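Local coordinates for protein thin, isoform D (Drosophila melanogaster, PDB 6XG7) that probably acts as a ubiquitin-protein ligase of the TRIM-NHL type, this piece being its NHL-repeat beta-propeller, a protein-binding domain, at residues P189-T197 with P236-Q244; S205-F213 with L220-S228. All blocks are in the same frame, centred on the assembly; numbering follows the deposited sequence. Where two conformers were deposited one is given.

Interaction 1 of 2, residues P189-T197 with P236-Q244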
# COMPACT_ATOMS: atom_id res chain seq x y z
N PRO A 189 -12.24 0.44 1.82
CA PRO A 189 -10.96 1.03 1.45
C PRO A 189 -9.84 0.07 1.78
O PRO A 189 -9.85 -0.59 2.82
CB PRO A 189 -10.90 2.29 2.32
CG PRO A 189 -11.65 1.86 3.58
CD PRO A 189 -12.79 1.03 3.06
N HIS A 190 -8.86 -0.02 0.88
CA HIS A 190 -7.75 -0.96 1.04
C HIS A 190 -6.41 -0.28 1.31
O HIS A 190 -5.76 -0.62 2.29
CB HIS A 190 -7.63 -1.90 -0.17
CG HIS A 190 -8.63 -3.00 -0.19
ND1 HIS A 190 -9.95 -2.79 -0.54
CD2 HIS A 190 -8.53 -4.31 0.11
CE1 HIS A 190 -10.61 -3.94 -0.48
NE2 HIS A 190 -9.77 -4.88 -0.09
N TYR A 191 -5.95 0.61 0.44
CA TYR A 191 -4.61 1.15 0.56
C TYR A 191 -4.62 2.67 0.67
O TYR A 191 -5.64 3.33 0.44
CB TYR A 191 -3.73 0.66 -0.61
CG TYR A 191 -3.42 -0.82 -0.57
CD1 TYR A 191 -2.34 -1.30 0.15
CD2 TYR A 191 -4.20 -1.74 -1.27
CE1 TYR A 191 -2.04 -2.65 0.18
CE2 TYR A 191 -3.91 -3.11 -1.24
CZ TYR A 191 -2.82 -3.55 -0.52
OH TYR A 191 -2.49 -4.89 -0.48
N ILE A 192 -3.47 3.21 1.06
CA ILE A 192 -3.38 4.59 1.49
C ILE A 192 -1.97 5.12 1.26
O ILE A 192 -0.98 4.40 1.35
CB ILE A 192 -3.82 4.70 2.98
CG1 ILE A 192 -3.91 6.14 3.47
CG2 ILE A 192 -2.89 3.87 3.88
CD1 ILE A 192 -4.69 6.21 4.79
N ALA A 193 -1.89 6.43 1.01
CA ALA A 193 -0.62 7.13 0.86
C ALA A 193 -0.83 8.55 1.37
O ALA A 193 -1.94 9.07 1.35
CB ALA A 193 -0.16 7.16 -0.60
N VAL A 194 0.23 9.17 1.86
CA VAL A 194 0.18 10.55 2.33
C VAL A 194 1.27 11.34 1.61
O VAL A 194 2.44 10.95 1.61
CB VAL A 194 0.35 10.65 3.86
CG1 VAL A 194 0.32 12.10 4.30
CG2 VAL A 194 -0.75 9.90 4.56
N SER A 195 0.87 12.45 0.99
CA SER A 195 1.77 13.26 0.19
C SER A 195 2.57 14.24 1.06
O SER A 195 2.25 14.50 2.22
CB SER A 195 0.96 14.07 -0.83
OG SER A 195 0.16 15.02 -0.16
N ASN A 196 3.62 14.82 0.45
CA ASN A 196 4.37 15.90 1.09
C ASN A 196 3.50 17.12 1.36
O ASN A 196 3.82 17.94 2.24
CB ASN A 196 5.55 16.32 0.20
CG ASN A 196 6.77 15.48 0.43
OD1 ASN A 196 7.04 15.06 1.55
ND2 ASN A 196 7.52 15.22 -0.63
N THR A 197 2.44 17.30 0.58
CA THR A 197 1.45 18.35 0.80
C THR A 197 0.40 17.96 1.85
O THR A 197 -0.60 18.68 1.99
CB THR A 197 0.77 18.70 -0.52
OG1 THR A 197 0.23 17.51 -1.11
CG2 THR A 197 1.78 19.35 -1.48
N PRO A 236 -9.91 -0.49 -7.41
CA PRO A 236 -8.50 -0.12 -7.23
C PRO A 236 -7.98 -0.62 -5.88
O PRO A 236 -8.71 -0.69 -4.90
CB PRO A 236 -8.52 1.41 -7.29
CG PRO A 236 -9.94 1.79 -6.86
CD PRO A 236 -10.82 0.67 -7.38
N ARG A 237 -6.68 -0.95 -5.86
CA ARG A 237 -6.02 -1.46 -4.66
C ARG A 237 -4.86 -0.54 -4.29
O ARG A 237 -5.09 0.55 -3.77
CB ARG A 237 -5.62 -2.94 -4.85
CG ARG A 237 -6.82 -3.87 -4.93
CD ARG A 237 -6.93 -4.71 -3.69
NE ARG A 237 -8.26 -5.28 -3.57
CZ ARG A 237 -8.54 -6.38 -2.89
NH1 ARG A 237 -7.59 -7.06 -2.25
NH2 ARG A 237 -9.80 -6.80 -2.85
N GLY A 238 -3.62 -0.96 -4.52
CA GLY A 238 -2.49 -0.17 -4.06
C GLY A 238 -2.50 1.26 -4.58
O GLY A 238 -2.90 1.54 -5.71
N VAL A 239 -2.04 2.16 -3.72
CA VAL A 239 -1.80 3.54 -4.11
C VAL A 239 -0.46 3.99 -3.55
O VAL A 239 -0.04 3.56 -2.47
CB VAL A 239 -2.91 4.53 -3.67
CG1 VAL A 239 -4.19 4.28 -4.41
CG2 VAL A 239 -3.13 4.50 -2.17
N ALA A 240 0.21 4.86 -4.30
CA ALA A 240 1.46 5.44 -3.85
C ALA A 240 1.55 6.86 -4.38
O ALA A 240 0.84 7.23 -5.33
CB ALA A 240 2.67 4.64 -4.34
N VAL A 241 2.42 7.65 -3.78
CA VAL A 241 2.64 9.03 -4.19
C VAL A 241 4.14 9.29 -4.17
O VAL A 241 4.84 8.82 -3.27
CB VAL A 241 1.86 10.00 -3.27
CG1 VAL A 241 2.40 9.99 -1.84
CG2 VAL A 241 1.83 11.40 -3.84
N ASP A 242 4.65 10.02 -5.17
CA ASP A 242 6.06 10.39 -5.19
C ASP A 242 6.26 11.75 -4.51
O ASP A 242 5.33 12.35 -3.98
CB ASP A 242 6.67 10.30 -6.59
CG ASP A 242 6.39 11.49 -7.47
OD1 ASP A 242 5.73 12.47 -7.06
OD2 ASP A 242 6.85 11.44 -8.63
N ASP A 243 7.50 12.21 -4.48
CA ASP A 243 7.82 13.41 -3.70
C ASP A 243 7.20 14.68 -4.25
O ASP A 243 7.07 15.65 -3.51
CB ASP A 243 9.33 13.57 -3.60
CG ASP A 243 9.94 12.62 -2.60
OD1 ASP A 243 9.27 12.29 -1.59
OD2 ASP A 243 11.09 12.19 -2.81
N GLN A 244 6.80 14.70 -5.52
CA GLN A 244 6.15 15.86 -6.10
C GLN A 244 4.64 15.73 -6.15
O GLN A 244 3.96 16.66 -6.58
CB GLN A 244 6.67 16.11 -7.50
CG GLN A 244 8.14 16.51 -7.49
CD GLN A 244 8.68 16.71 -8.87
OE1 GLN A 244 9.13 15.76 -9.51
NE2 GLN A 244 8.62 17.94 -9.36
O HOH W 1 1.92 4.17 -0.35
O HOH W 2 4.13 14.00 -2.15
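Arg237 lays its guanidinium flat over one face of the His190 imidazole, centres 3.8 Å apart and planes 22° from parallel. Its aliphatic part bends at chi2 (-109°), which brings CZ to 3.4 Å from His190 NE2. NH1 also forms a salt bridge with Glu284, whose carboxylate is also hydrogen-bonded to Tyr191 OH, while His190 ND1 is held by Ser205. Replacing Arg237 by an alanine is likely to leave this imidazole face without its stacked partner and to deprive Glu284 of this counter-charge. The Tyr191 ring leans obliquely on the Arg237-Gly238 peptide, CD2 lying 3.3 Å from Arg237 C.

Strands 189-194 and 239-241 run nearly parallel, 7° apart, but their axes stay 5.6 Å from each other with no direct backbone bond between them: they are equivalent inner strands of successive propeller blades, each in its own NHL repeat. Apolar side chains meet in the join. Val241 CG1 lies 4.0 Å from Ala193 CB, and Val241 CG2 is 4.1 Å from Ser195 CB.

At the far end the links are polar. Asn196 ND2 donates to Asp243 O (2.9 Å), in the carbonyl plane on a lone pair, and a water bridges Asn196 N to Asp242 O.

Interaction 2 of 2, residues S205-F213 with L220-S228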
# COMPACT_ATOMS: atom_id res chain seq x y z
N SER A 205 -12.08 1.18 -2.69
CA SER A 205 -12.12 0.13 -3.69
C SER A 205 -13.52 -0.11 -4.25
O SER A 205 -13.70 -0.17 -5.47
CB SER A 205 -11.52 -1.15 -3.13
OG SER A 205 -10.22 -0.87 -2.64
N ASN A 206 -14.52 -0.28 -3.38
CA ASN A 206 -15.84 -0.67 -3.88
C ASN A 206 -16.61 0.51 -4.44
O ASN A 206 -17.70 0.31 -4.98
CB ASN A 206 -16.65 -1.40 -2.80
CG ASN A 206 -16.32 -2.88 -2.72
OD1 ASN A 206 -15.33 -3.35 -3.29
ND2 ASN A 206 -17.16 -3.62 -2.04
N ASN A 207 -16.08 1.73 -4.33
CA ASN A 207 -16.59 2.87 -5.06
C ASN A 207 -15.77 3.21 -6.30
O ASN A 207 -16.03 4.23 -6.95
CB ASN A 207 -16.66 4.08 -4.13
CG ASN A 207 -17.72 3.92 -3.06
OD1 ASN A 207 -18.79 3.33 -3.29
ND2 ASN A 207 -17.44 4.46 -1.88
N HIS A 208 -14.79 2.38 -6.65
CA HIS A 208 -14.05 2.52 -7.90
C HIS A 208 -13.44 3.91 -8.06
O HIS A 208 -13.45 4.50 -9.14
CB HIS A 208 -14.94 2.15 -9.10
CG HIS A 208 -15.62 0.85 -8.92
ND1 HIS A 208 -14.93 -0.35 -8.86
CD2 HIS A 208 -16.93 0.54 -8.80
CE1 HIS A 208 -15.79 -1.33 -8.69
NE2 HIS A 208 -17.01 -0.83 -8.66
N ARG A 209 -12.89 4.42 -6.97
CA ARG A 209 -12.36 5.78 -6.99
C ARG A 209 -11.25 5.91 -5.96
O ARG A 209 -11.11 5.09 -5.04
CB ARG A 209 -13.47 6.81 -6.72
CG ARG A 209 -14.02 6.73 -5.29
CD ARG A 209 -15.24 7.58 -5.08
NE ARG A 209 -15.69 7.46 -3.69
CZ ARG A 209 -16.76 8.07 -3.20
NH1 ARG A 209 -17.47 8.87 -3.97
NH2 ARG A 209 -17.10 7.89 -1.95
N ILE A 210 -10.45 6.94 -6.13
CA ILE A 210 -9.51 7.41 -5.12
C ILE A 210 -10.12 8.64 -4.46
O ILE A 210 -10.64 9.53 -5.14
CB ILE A 210 -8.13 7.71 -5.73
CG1 ILE A 210 -7.20 6.48 -5.63
CG2 ILE A 210 -7.42 8.80 -4.95
CD1 ILE A 210 -7.69 5.24 -6.28
N GLN A 211 -10.08 8.69 -3.15
CA GLN A 211 -10.56 9.85 -2.41
C GLN A 211 -9.38 10.49 -1.70
O GLN A 211 -8.56 9.79 -1.09
CB GLN A 211 -11.67 9.50 -1.43
CG GLN A 211 -13.01 9.29 -2.10
CD GLN A 211 -14.16 9.67 -1.21
OE1 GLN A 211 -14.44 8.99 -0.24
NE2 GLN A 211 -14.82 10.78 -1.53
N ILE A 212 -9.29 11.81 -1.79
CA ILE A 212 -8.17 12.56 -1.26
C ILE A 212 -8.70 13.49 -0.18
O ILE A 212 -9.63 14.27 -0.43
CB ILE A 212 -7.43 13.33 -2.37
CG1 ILE A 212 -6.99 12.33 -3.45
CG2 ILE A 212 -6.24 14.08 -1.80
CD1 ILE A 212 -6.18 12.96 -4.55
N PHE A 213 -8.13 13.38 1.02
CA PHE A 213 -8.54 14.11 2.20
C PHE A 213 -7.38 14.97 2.69
O PHE A 213 -6.21 14.68 2.42
CB PHE A 213 -8.85 13.15 3.35
CG PHE A 213 -9.97 12.18 3.08
CD1 PHE A 213 -9.72 10.97 2.44
CD2 PHE A 213 -11.25 12.43 3.55
CE1 PHE A 213 -10.74 10.06 2.24
CE2 PHE A 213 -12.27 11.52 3.35
CZ PHE A 213 -12.01 10.34 2.69
N LEU A 220 -10.90 16.68 -0.08
CA LEU A 220 -10.36 17.63 -1.03
C LEU A 220 -10.78 17.32 -2.45
O LEU A 220 -11.12 18.24 -3.20
CB LEU A 220 -8.83 17.64 -0.96
CG LEU A 220 -8.28 18.04 0.41
CD1 LEU A 220 -6.76 17.91 0.42
CD2 LEU A 220 -8.71 19.45 0.76
N SER A 221 -10.79 16.05 -2.84
CA SER A 221 -11.14 15.72 -4.21
C SER A 221 -11.32 14.21 -4.36
O SER A 221 -11.00 13.42 -3.46
CB SER A 221 -10.08 16.21 -5.19
OG SER A 221 -8.89 15.46 -5.02
N THR A 222 -11.86 13.84 -5.50
CA THR A 222 -12.03 12.46 -5.91
C THR A 222 -11.32 12.32 -7.25
O THR A 222 -11.34 13.24 -8.07
CB THR A 222 -13.51 12.12 -6.09
OG1 THR A 222 -14.19 12.32 -4.85
CG2 THR A 222 -13.68 10.68 -6.54
N VAL A 223 -10.69 11.17 -7.45
CA VAL A 223 -10.09 10.82 -8.72
C VAL A 223 -10.78 9.58 -9.24
O VAL A 223 -10.88 8.58 -8.52
CB VAL A 223 -8.57 10.57 -8.59
CG1 VAL A 223 -8.01 10.14 -9.95
CG2 VAL A 223 -7.87 11.82 -8.05
N GLY A 224 -11.29 9.66 -10.45
CA GLY A 224 -11.80 8.50 -11.12
C GLY A 224 -13.23 8.15 -10.74
O GLY A 224 -13.96 8.88 -10.04
N GLY A 225 -13.61 6.98 -11.22
CA GLY A 225 -14.94 6.43 -11.12
C GLY A 225 -14.96 5.15 -11.92
O GLY A 225 -13.97 4.81 -12.57
N GLU A 226 -16.09 4.46 -11.88
CA GLU A 226 -16.14 3.09 -12.39
C GLU A 226 -16.00 3.05 -13.92
O GLU A 226 -16.76 3.72 -14.64
CB GLU A 226 -17.46 2.46 -11.98
CG GLU A 226 -17.59 1.03 -12.42
CD GLU A 226 -18.87 0.39 -11.95
OE1 GLU A 226 -19.59 1.00 -11.13
OE2 GLU A 226 -19.15 -0.73 -12.43
N GLY A 227 -15.08 2.24 -14.41
CA GLY A 227 -14.94 2.04 -15.84
C GLY A 227 -13.57 1.51 -16.20
O GLY A 227 -12.74 1.20 -15.34
N SER A 228 -13.34 1.39 -17.51
CA SER A 228 -12.09 0.88 -18.04
C SER A 228 -11.39 1.86 -18.97
O SER A 228 -10.34 1.50 -19.53
CB SER A 228 -12.31 -0.45 -18.76
OG SER A 228 -13.15 -0.30 -19.88
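An antiparallel beta hairpin pairs Ile210 and Ile212 with Val223 and Ser221 at the outer edge of a propeller blade, where strand 219-223 is the last strand of its sheet. The two strands run at 168° with axes 4.7 Å apart. Ile210 and Val223 form a hydrogen-bonded pair, with Ile210 N to Val223 O at 2.9 Å and a nearly straight return bond from Val223 N to Ile210 O (170°). Ile212 and Ser221 repeat the pattern. Near the turn, Leu220 and Ser221 both face Ile212 in a classic beta bulge, so Ile212 O accepts two N-H groups, the shorter bond coming from Leu220 N at 2.7 Å.

Side chains sort onto the two faces. On one, Ile212 holds CG1 anti to its carbonyl carbon (chi1 -56°), and its CD1 stands off that face, crossing Val223 obliquely with CG2 at 4.1 Å; Ser221 OG lies against the same isoleucine. From the other face, the Thr222 methyl CG2 crosses the extended Arg209 chain, 3.8 Å from CD, while the guanidinium goes on to a salt bridge with Asp204.

Beyond the paired strands, Glu226 runs alongside His208, its CG 4.1 Å from the ring centroid in an off-centre CH-pi contact; His208 ND1 accepts a hydrogen bond from the backbone N of Phe235.

Strand 199-204 continues the sheet inward, hydrogen-bonded through the backbones of Gln211 and Val202 and of Phe213 and Val200, and Ile210 and Ile212 pack on Val249 and Ile247 of strand 247-251 in the following blade.

How the interactions relate
From the N terminus, the chain passes first through 189-197, the inner strand of one blade, then runs back along strand 199-204 into 205-213 and turns back through 220-228, where interaction 2 closes a short hairpin. It continues inward to 236-244, and there interaction 1 closes the longer loop, with the hairpin nested inside it. Interaction 2 thus finishes a blade at its periphery, whereas interaction 1 joins that blade to the next one nearer the middle of the propeller. The two meet at Ser205, whose OG lies 2.7 Å from Pro236 O in a probable hydrogen bond, and where Pro236 CD packs 3.8 Å from His208 CA.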